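Local coordinates for protein gamma-resorcylate decarboxylase (Polaromonas, PDB 4QRO) that probably decarboxylates gamma-resorcylate (2,6-dihydroxybenzoate) at a manganese centre, in a pocket occupied here by the inhibitor 2-nitroresorcinol, at residues P62-I67 with F98-M103; F130-R135 with N167-D172; P139-M144 with A194-R199. All coordinates share one frame; numbering follows the deposited sequence.

The three contacts join loops that follow strands 52-59, 95-97, 125-128 and 161-164 of an amidohydrolase barrel, with helix 188-202 as the second partner of contact 3. Contacts 1 and 2, centres about 13 Å apart, are joined through Gln65 O and Gln132 N, 3.0 Å apart. Contacts 2 and 3, about 12 Å between centres, interlock along the chain and share a link of 2.6 Å from Ser131 OG to Tyr142 OH; both reach the second subunit. Contacts 1 and 3, about 15 Å between centres, touch where Met103 CB lies 3.5 Å from Tyr142 OH. The Asn167 side chain is about 8 Å from a bound 2-nitroresorcinol, that of Gln65 about 11 Å from inhibitor and manganese.

Contact 1 of 3, residues P62-I67 with F98-M103; sequences PAVQAI and FAALPM
Val64 and Gln65, on a short 3-10 turn, face the irregular run from Ala100 to Met103, one by apolar contact and the other mainly through water. The two segments belong to the loops that follow strands 52-59 and 95-97 of the (beta/alpha)8 barrel.

The apolar part is carried by the two branches of Val64. Val64 CG1 stands anti to its own backbone N (chi1 176°), which carries it against the backbone of the other loop: it lies 3.4 Å from Leu101 O and, just beyond, 3.7 Å from Pro102 CA. The other branch, Val64 CG2, meets the methyl of Ala100, at 4.2 Å from its CB.

The polar part is the amide of Gln65. Its chain bends at chi2 (67°) and turns NE2 back toward the Leu101-Met103 backbone, where it lies 3.0 Å from Leu101 O. NE2 donates to two waters. Water 1 accepts from Gln65 NE2 at 2.9 Å and from Met103 N at the same length; water 2 takes a longer bond from Gln65 NE2, 3.2 Å, and one from Leu101 N. Each water therefore ties the amide to a backbone N-H of the second loop. Pro102 is the centre of an inverse gamma turn, closed by a weak bond from Met103 N to Leu101 O. At its other end Gln65 OE1 accepts from Asn128 N, so both halves of the amide are held and its rotation is fixed.

Around this buried joint, Leu101 leans on Ala125 of strand 125-128 and on Leu113 of helix 106-118, and Met103 touches Val127 and Ala109 of the same two elements. Ile67 and Pro102 also pack on helix 70-90.

Contact 2 of 3, residues F130-R135 with N167-D172; sequences FSQDNR and NPLPSD
Phe130 lays the end of its ring against the backbone of Asn167 and Pro168 and the side chain of Leu169, where the loops after strands 125-128 and 161-164 of the (beta/alpha)8 barrel run past each other. Outward from the backbone, the benzyl group makes its contacts at CB and at the far end of the ring. Phe130 CB lies 3.1 Å from Leu140 O, a neighbour in its own loop. CG sits in the crowded position between the backbone N and the carbonyl carbon (chi1 63°), and from there the ring projects at the second loop. One rim atom, Phe130 CE1, rests on the isobutyl group of Leu169, 3.8 Å from its CG and nearly as close to its CD2. At the tip, Phe130 CZ comes within 3.4 Å of Asn167 O and also close to Leu169 N. The other rim atom, Phe130 CE2, lies near the same carbonyl, 3.6 Å from Asn167 O, and meets Pro168 CA at 4.1 Å, an approach at the edge, near the ring plane.

Between the two loops themselves the contact is van der Waals in kind, and the polar ends find partners elsewhere. Gln132 reaches across with a chain extended beyond CG, and its OE1 accepts from Arg166 NH2, which pins the amide at that end. Asn167 turns its own side chain elsewhere: OD1 accepts from Gly184 N, and the side chain is about 8 Å from the bound inhibitor. Leu169 is shared by two residues of the first loop: while its CG touches the phenylalanine, Leu169 CD2 sits 3.6 Å from Gln132 NE2 and also near Gln132 CD.

Contact 3 of 3, residues P139-M144 with A194-R199; sequences PLYYDM and AVHALR
Tyr141, Tyr142 and His196 form an aromatic cluster where the loop after strand 125-128 of the (beta/alpha)8 barrel packs on helix 188-202. This is the tight part. The edge of Tyr141 points at the face of His196 in a T-shaped pair, planes at 63°, with Tyr141 CD2 over the imidazole centre and 3.3 Å from His196 ND1. The imidazole is fixed in rotation by a nearly straight bond, Tyr142 N to His196 NE2, 3.1 Å at 170°.

Arg199 covers one face of Tyr141: its guanidinium lies flat there, planes 24° apart, as an off-centre cation-pi pair. A bend at chi3 brings Arg199 NE and NH2 side-on to Asp143 OD1, at 3.0 and 3.2 Å. The other groups are satisfied across the dimer, Asp143 OD2 by His179 and Arg199 NH1 by the Ile175 carbonyl, both of the second subunit. With an alanine in place of Arg199, Asp143 would probably lose its neighbouring positive charge, that Tyr141 face its cover, and the subunit interface one bond.

Packing slackens toward the partly exposed Met144. Its extended chain brings only the terminal methyl near, with Met144 CE 4.1 Å from Arg199 NH2, and the sulfur turns back on its own loop: Met144 SD accepts a weak bond from Tyr141 N at 3.6 Å.

Contact 1 of 3, residues P62-I67 with F98-M103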
loop_
_atom_site.group_PDB
_atom_site.type_symbol
_atom_site.label_atom_id
_atom_site.label_comp_id
_atom_site.label_asym_id
_atom_site.label_seq_id
_atom_site.Cartn_x
_atom_site.Cartn_y
_atom_site.Cartn_z
ATOM N N PRO A 62 10.784 -10.988 -13.819
ATOM C CA PRO A 62 9.551 -11.802 -13.805
ATOM C C PRO A 62 9.778 -13.215 -14.330
ATOM O O PRO A 62 8.943 -14.112 -14.111
ATOM C CB PRO A 62 8.596 -11.024 -14.715
ATOM C CG PRO A 62 9.436 -10.090 -15.517
ATOM C CD PRO A 62 10.774 -9.954 -14.870
ATOM N N ALA A 63 10.873 -13.408 -15.059
ATOM C CA ALA A 63 11.240 -14.732 -15.613
ATOM C C ALA A 63 10.060 -15.425 -16.307
ATOM O O ALA A 63 9.554 -14.922 -17.323
ATOM C CB ALA A 63 11.869 -15.609 -14.530
ATOM N N VAL A 64 9.564 -16.526 -15.755
ATOM C CA VAL A 64 8.570 -17.345 -16.456
ATOM C C VAL A 64 7.252 -16.606 -16.649
ATOM O O VAL A 64 6.559 -16.828 -17.638
ATOM C CB VAL A 64 8.371 -18.712 -15.763
ATOM C CG1 VAL A 64 7.273 -19.526 -16.425
ATOM C CG2 VAL A 64 9.686 -19.490 -15.781
ATOM N N GLN A 65 6.937 -15.682 -15.747
ATOM C CA GLN A 65 5.683 -14.939 -15.822
ATOM C C GLN A 65 5.580 -13.949 -16.985
ATOM O O GLN A 65 4.475 -13.412 -17.265
ATOM C CB GLN A 65 5.437 -14.209 -14.511
ATOM C CG GLN A 65 4.888 -15.119 -13.422
ATOM C CD GLN A 65 5.852 -16.180 -12.954
ATOM O OE1 GLN A 65 6.818 -15.871 -12.296
ATOM N NE2 GLN A 65 5.573 -17.461 -13.276
ATOM N N ALA A 66 6.724 -13.675 -17.622
ATOM C CA ALA A 66 6.785 -12.758 -18.749
ATOM C C ALA A 66 6.946 -13.530 -20.085
ATOM O O ALA A 66 7.085 -12.930 -21.122
ATOM C CB ALA A 66 7.928 -11.760 -18.562
ATOM N N ILE A 67 6.904 -14.852 -20.061
ATOM C CA ILE A 67 7.038 -15.618 -21.297
ATOM C C ILE A 67 5.637 -15.926 -21.858
ATOM O O ILE A 67 4.920 -16.808 -21.378
ATOM C CB ILE A 67 7.872 -16.872 -21.062
ATOM C CG1 ILE A 67 9.292 -16.477 -20.580
ATOM C CG2 ILE A 67 7.894 -17.726 -22.342
ATOM C CD1 ILE A 67 10.095 -17.677 -20.115
ATOM N N PHE A 98 12.404 -23.633 -4.448
ATOM C CA PHE A 98 11.035 -23.326 -4.877
ATOM C C PHE A 98 10.924 -23.515 -6.415
ATOM O O PHE A 98 11.828 -23.144 -7.178
ATOM C CB PHE A 98 10.643 -21.867 -4.601
ATOM C CG PHE A 98 10.325 -21.541 -3.149
ATOM C CD1 PHE A 98 9.553 -22.376 -2.363
ATOM C CD2 PHE A 98 10.752 -20.335 -2.605
ATOM C CE1 PHE A 98 9.257 -22.044 -1.048
ATOM C CE2 PHE A 98 10.458 -19.991 -1.296
ATOM C CZ PHE A 98 9.708 -20.852 -0.516
ATOM N N ALA A 99 9.792 -24.051 -6.842
ATOM C CA ALA A 99 9.455 -24.222 -8.239
ATOM C C ALA A 99 9.170 -22.914 -8.942
ATOM O O ALA A 99 8.403 -22.079 -8.428
ATOM C CB ALA A 99 8.215 -25.109 -8.343
ATOM N N ALA A 100 9.748 -22.772 -10.134
ATOM C CA ALA A 100 9.245 -21.876 -11.161
ATOM C C ALA A 100 8.104 -22.566 -11.928
ATOM O O ALA A 100 8.195 -23.757 -12.300
ATOM C CB ALA A 100 10.389 -21.482 -12.102
ATOM N N LEU A 101 7.012 -21.842 -12.154
ATOM C CA LEU A 101 5.822 -22.435 -12.770
ATOM C C LEU A 101 5.263 -21.650 -13.961
ATOM O O LEU A 101 5.199 -20.409 -13.939
ATOM C CB LEU A 101 4.699 -22.611 -11.756
ATOM C CG LEU A 101 4.964 -23.459 -10.532
ATOM C CD1 LEU A 101 3.774 -23.303 -9.593
ATOM C CD2 LEU A 101 5.208 -24.927 -10.911
ATOM N N PRO A 102 4.840 -22.375 -15.011
ATOM C CA PRO A 102 4.267 -21.726 -16.166
ATOM C C PRO A 102 2.792 -21.499 -15.925
ATOM O O PRO A 102 1.961 -22.260 -16.406
ATOM C CB PRO A 102 4.509 -22.756 -17.288
ATOM C CG PRO A 102 4.418 -24.074 -16.591
ATOM C CD PRO A 102 5.037 -23.829 -15.241
ATOM N N MET A 103 2.478 -20.446 -15.168
ATOM C CA MET A 103 1.112 -20.190 -14.731
ATOM C C MET A 103 0.205 -19.737 -15.880
ATOM O O MET A 103 -1.013 -19.644 -15.727
ATOM C CB MET A 103 1.115 -19.169 -13.604
ATOM C CG MET A 103 1.838 -19.658 -12.359
ATOM S SD MET A 103 1.020 -20.965 -11.444
ATOM C CE MET A 103 -0.532 -20.182 -10.985
HETATM O O HOH W 1 3.709 -17.834 -15.472
HETATM O O HOH W 2 7.462 -19.164 -11.288
#

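Contact 2 of 3, residues F130-R135 with N167-D172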
loop_
_atom_site.group_PDB
_atom_site.type_symbol
_atom_site.label_atom_id
_atom_site.label_comp_id
_atom_site.label_asym_id
_atom_site.label_seq_id
_atom_site.Cartn_x
_atom_site.Cartn_y
_atom_site.Cartn_z
ATOM N N PHE A 130 1.231 -11.684 -11.681
ATOM C CA PHE A 130 0.438 -12.105 -12.832
ATOM C C PHE A 130 1.274 -12.648 -13.977
ATOM O O PHE A 130 2.469 -12.331 -14.126
ATOM C CB PHE A 130 -0.407 -10.936 -13.361
ATOM C CG PHE A 130 0.407 -9.781 -13.884
ATOM C CD1 PHE A 130 0.875 -9.774 -15.191
ATOM C CD2 PHE A 130 0.678 -8.681 -13.078
ATOM C CE1 PHE A 130 1.635 -8.718 -15.670
ATOM C CE2 PHE A 130 1.431 -7.623 -13.552
ATOM C CZ PHE A 130 1.915 -7.635 -14.847
ATOM N N SER A 131 0.613 -13.424 -14.833
ATOM C CA SER A 131 1.246 -13.943 -16.041
ATOM C C SER A 131 0.764 -13.242 -17.312
ATOM O O SER A 131 -0.393 -12.788 -17.422
ATOM C CB SER A 131 0.982 -15.441 -16.164
ATOM O OG SER A 131 1.609 -16.129 -15.129
ATOM N N GLN A 132 1.675 -13.173 -18.263
ATOM C CA GLN A 132 1.389 -12.743 -19.620
ATOM C C GLN A 132 1.222 -14.014 -20.445
ATOM O O GLN A 132 2.059 -14.902 -20.369
ATOM C CB GLN A 132 2.540 -11.901 -20.161
ATOM C CG GLN A 132 2.695 -10.533 -19.490
ATOM C CD GLN A 132 3.973 -9.821 -19.900
ATOM O OE1 GLN A 132 5.014 -10.038 -19.322
ATOM N NE2 GLN A 132 3.890 -8.971 -20.919
ATOM N N ASP A 133 0.138 -14.098 -21.207
ATOM C CA ASP A 133 -0.101 -15.215 -22.125
ATOM C C ASP A 133 -0.646 -14.581 -23.383
ATOM O O ASP A 133 -1.611 -13.798 -23.326
ATOM C CB ASP A 133 -1.104 -16.224 -21.535
ATOM C CG ASP A 133 -1.298 -17.488 -22.419
ATOM O OD1 ASP A 133 -1.352 -17.449 -23.684
ATOM O OD2 ASP A 133 -1.426 -18.560 -21.818
ATOM N N ASN A 134 0.008 -14.872 -24.508
ATOM C CA ASN A 134 -0.439 -14.376 -25.824
ATOM C C ASN A 134 -1.900 -14.655 -26.128
ATOM O O ASN A 134 -2.529 -13.895 -26.848
ATOM C CB ASN A 134 0.458 -14.949 -26.967
ATOM C CG ASN A 134 1.804 -14.260 -27.056
ATOM O OD1 ASN A 134 1.914 -13.059 -26.803
ATOM N ND2 ASN A 134 2.836 -15.009 -27.410
ATOM N N ARG A 135 -2.444 -15.748 -25.576
ATOM C CA ARG A 135 -3.851 -16.105 -25.782
ATOM C C ARG A 135 -4.850 -15.207 -25.054
ATOM O O ARG A 135 -6.034 -15.239 -25.352
ATOM C CB ARG A 135 -4.099 -17.538 -25.336
ATOM C CG ARG A 135 -3.312 -18.585 -26.142
ATOM C CD ARG A 135 -3.466 -19.963 -25.525
ATOM N NE ARG A 135 -2.968 -19.978 -24.146
ATOM C CZ ARG A 135 -3.028 -21.020 -23.316
ATOM N NH1 ARG A 135 -3.558 -22.172 -23.699
ATOM N NH2 ARG A 135 -2.538 -20.916 -22.090
ATOM N N ASN A 167 6.432 -5.862 -11.763
ATOM C CA ASN A 167 5.857 -4.561 -12.121
ATOM C C ASN A 167 4.572 -4.684 -12.917
ATOM O O ASN A 167 4.395 -5.639 -13.667
ATOM C CB ASN A 167 6.867 -3.715 -12.928
ATOM C CG ASN A 167 7.749 -2.847 -12.040
ATOM O OD1 ASN A 167 7.283 -2.246 -11.075
ATOM N ND2 ASN A 167 9.032 -2.777 -12.369
ATOM N N PRO A 168 3.661 -3.698 -12.777
ATOM C CA PRO A 168 2.494 -3.705 -13.637
ATOM C C PRO A 168 2.882 -3.488 -15.105
ATOM O O PRO A 168 3.919 -2.870 -15.385
ATOM C CB PRO A 168 1.661 -2.500 -13.129
ATOM C CG PRO A 168 2.661 -1.595 -12.510
ATOM C CD PRO A 168 3.714 -2.490 -11.916
ATOM N N LEU A 169 2.064 -3.986 -16.026
ATOM C CA LEU A 169 2.244 -3.672 -17.445
ATOM C C LEU A 169 2.102 -2.146 -17.612
ATOM O O LEU A 169 1.363 -1.530 -16.842
ATOM C CB LEU A 169 1.193 -4.392 -18.278
ATOM C CG LEU A 169 1.248 -5.939 -18.262
ATOM C CD1 LEU A 169 0.182 -6.528 -19.158
ATOM C CD2 LEU A 169 2.624 -6.449 -18.661
ATOM N N PRO A 170 2.801 -1.538 -18.600
ATOM C CA PRO A 170 2.782 -0.070 -18.797
ATOM C C PRO A 170 1.385 0.555 -18.928
ATOM O O PRO A 170 1.144 1.633 -18.379
ATOM C CB PRO A 170 3.590 0.112 -20.083
ATOM C CG PRO A 170 4.600 -0.996 -20.022
ATOM C CD PRO A 170 3.861 -2.172 -19.419
ATOM N N SER A 171 0.461 -0.126 -19.607
ATOM C CA SER A 171 -0.924 0.370 -19.722
ATOM C C SER A 171 -1.701 0.380 -18.395
ATOM O O SER A 171 -2.705 1.115 -18.233
ATOM C CB SER A 171 -1.707 -0.423 -20.785
ATOM O OG SER A 171 -1.759 -1.798 -20.478
ATOM N N ASP A 172 -1.203 -0.404 -17.439
ATOM C CA ASP A 172 -1.677 -0.406 -16.069
ATOM C C ASP A 172 -0.769 0.379 -15.110
ATOM O O ASP A 172 -0.901 0.255 -13.881
ATOM C CB ASP A 172 -1.814 -1.870 -15.620
ATOM C CG ASP A 172 -2.822 -2.655 -16.482
ATOM O OD1 ASP A 172 -3.871 -2.085 -16.850
ATOM O OD2 ASP A 172 -2.579 -3.845 -16.749
#

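Contact 3 of 3, residues P139-M144 with A194-R199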
loop_
_atom_site.group_PDB
_atom_site.type_symbol
_atom_site.label_atom_id
_atom_site.label_comp_id
_atom_site.label_asym_id
_atom_site.label_seq_id
_atom_site.Cartn_x
_atom_site.Cartn_y
_atom_site.Cartn_z
ATOM N N PRO A 139 -3.895 -9.498 -18.562
ATOM C CA PRO A 139 -3.052 -10.227 -17.610
ATOM C C PRO A 139 -3.821 -11.254 -16.748
ATOM O O PRO A 139 -4.988 -11.067 -16.359
ATOM C CB PRO A 139 -2.432 -9.114 -16.746
ATOM C CG PRO A 139 -3.293 -7.911 -16.938
ATOM C CD PRO A 139 -3.899 -8.035 -18.310
ATOM N N LEU A 140 -3.124 -12.338 -16.439
ATOM C CA LEU A 140 -3.700 -13.456 -15.783
ATOM C C LEU A 140 -3.389 -13.398 -14.281
ATOM O O LEU A 140 -2.226 -13.447 -13.881
ATOM C CB LEU A 140 -3.124 -14.708 -16.418
ATOM C CG LEU A 140 -3.500 -14.920 -17.893
ATOM C CD1 LEU A 140 -2.722 -16.125 -18.382
ATOM C CD2 LEU A 140 -4.991 -15.182 -18.097
ATOM N N TYR A 141 -4.438 -13.227 -13.489
ATOM C CA TYR A 141 -4.382 -13.293 -12.047
ATOM C C TYR A 141 -4.964 -14.609 -11.561
ATOM O O TYR A 141 -5.932 -15.124 -12.100
ATOM C CB TYR A 141 -5.153 -12.110 -11.441
ATOM C CG TYR A 141 -4.458 -10.790 -11.674
ATOM C CD1 TYR A 141 -4.636 -10.068 -12.862
ATOM C CD2 TYR A 141 -3.585 -10.279 -10.721
ATOM C CE1 TYR A 141 -3.953 -8.863 -13.075
ATOM C CE2 TYR A 141 -2.900 -9.099 -10.927
ATOM C CZ TYR A 141 -3.092 -8.388 -12.092
ATOM O OH TYR A 141 -2.413 -7.196 -12.251
ATOM N N TYR A 142 -4.476 -15.068 -10.415
ATOM C CA TYR A 142 -4.703 -16.463 -9.994
ATOM C C TYR A 142 -5.970 -16.656 -9.144
ATOM O O TYR A 142 -6.220 -17.742 -8.676
ATOM C CB TYR A 142 -3.423 -17.040 -9.369
ATOM C CG TYR A 142 -2.207 -16.713 -10.217
ATOM C CD1 TYR A 142 -2.224 -16.924 -11.600
ATOM C CD2 TYR A 142 -1.040 -16.193 -9.651
ATOM C CE1 TYR A 142 -1.127 -16.616 -12.395
ATOM C CE2 TYR A 142 0.064 -15.876 -10.440
ATOM C CZ TYR A 142 0.015 -16.095 -11.823
ATOM O OH TYR A 142 1.096 -15.783 -12.627
ATOM N N ASP A 143 -6.780 -15.602 -9.001
ATOM C CA ASP A 143 -8.146 -15.729 -8.509
ATOM C C ASP A 143 -9.093 -16.210 -9.593
ATOM O O ASP A 143 -10.156 -16.729 -9.268
ATOM C CB ASP A 143 -8.680 -14.402 -7.959
ATOM C CG ASP A 143 -8.625 -13.292 -8.992
ATOM O OD1 ASP A 143 -7.510 -12.910 -9.375
ATOM O OD2 ASP A 143 -9.688 -12.803 -9.417
ATOM N N MET A 144 -8.725 -16.024 -10.863
ATOM C CA MET A 144 -9.625 -16.351 -11.991
ATOM C C MET A 144 -9.968 -17.845 -11.958
ATOM O O MET A 144 -9.142 -18.658 -11.558
ATOM C CB MET A 144 -9.008 -15.960 -13.340
ATOM C CG MET A 144 -8.747 -14.464 -13.527
ATOM S SD MET A 144 -7.584 -14.153 -14.908
ATOM C CE MET A 144 -7.748 -12.389 -15.170
ATOM N N ALA A 194 0.104 -6.656 -3.221
ATOM C CA ALA A 194 -0.978 -6.494 -2.260
ATOM C C ALA A 194 -2.331 -6.695 -2.927
ATOM O O ALA A 194 -3.180 -7.384 -2.389
ATOM C CB ALA A 194 -0.905 -5.118 -1.594
ATOM N N VAL A 195 -2.542 -6.095 -4.103
ATOM C CA VAL A 195 -3.834 -6.233 -4.778
ATOM C C VAL A 195 -4.073 -7.653 -5.295
ATOM O O VAL A 195 -5.168 -8.189 -5.141
ATOM C CB VAL A 195 -4.009 -5.182 -5.884
ATOM C CG1 VAL A 195 -5.269 -5.456 -6.685
ATOM C CG2 VAL A 195 -4.099 -3.801 -5.231
ATOM N N HIS A 196 -3.037 -8.288 -5.833
ATOM C CA HIS A 196 -3.167 -9.677 -6.255
ATOM C C HIS A 196 -3.570 -10.567 -5.061
ATOM O O HIS A 196 -4.490 -11.413 -5.171
ATOM C CB HIS A 196 -1.871 -10.125 -6.882
ATOM C CG HIS A 196 -1.997 -11.326 -7.768
ATOM N ND1 HIS A 196 -1.135 -11.546 -8.827
ATOM C CD2 HIS A 196 -2.889 -12.346 -7.783
ATOM C CE1 HIS A 196 -1.487 -12.664 -9.444
ATOM N NE2 HIS A 196 -2.540 -13.169 -8.823
ATOM N N ALA A 197 -2.913 -10.366 -3.916
ATOM C CA ALA A 197 -3.204 -11.174 -2.710
ATOM C C ALA A 197 -4.642 -10.939 -2.256
ATOM O O ALA A 197 -5.350 -11.879 -1.905
ATOM C CB ALA A 197 -2.232 -10.849 -1.601
ATOM N N LEU A 198 -5.078 -9.680 -2.282
ATOM C CA LEU A 198 -6.466 -9.355 -1.937
ATOM C C LEU A 198 -7.487 -9.932 -2.900
ATOM O O LEU A 198 -8.560 -10.345 -2.479
ATOM C CB LEU A 198 -6.654 -7.841 -1.822
ATOM C CG LEU A 198 -6.010 -7.163 -0.611
ATOM C CD1 LEU A 198 -6.038 -5.638 -0.733
ATOM C CD2 LEU A 198 -6.680 -7.620 0.689
ATOM N N ARG A 199 -7.169 -9.949 -4.192
ATOM C CA ARG A 199 -7.993 -10.645 -5.178
ATOM C C ARG A 199 -8.168 -12.124 -4.804
ATOM O O ARG A 199 -9.292 -12.628 -4.826
ATOM C CB ARG A 199 -7.439 -10.493 -6.596
ATOM C CG ARG A 199 -7.545 -9.083 -7.157
ATOM C CD ARG A 199 -6.920 -8.956 -8.548
ATOM N NE ARG A 199 -7.436 -9.945 -9.510
ATOM C CZ ARG A 199 -7.907 -9.657 -10.729
ATOM N NH1 ARG A 199 -7.930 -8.396 -11.195
ATOM N NH2 ARG A 199 -8.345 -10.642 -11.509
#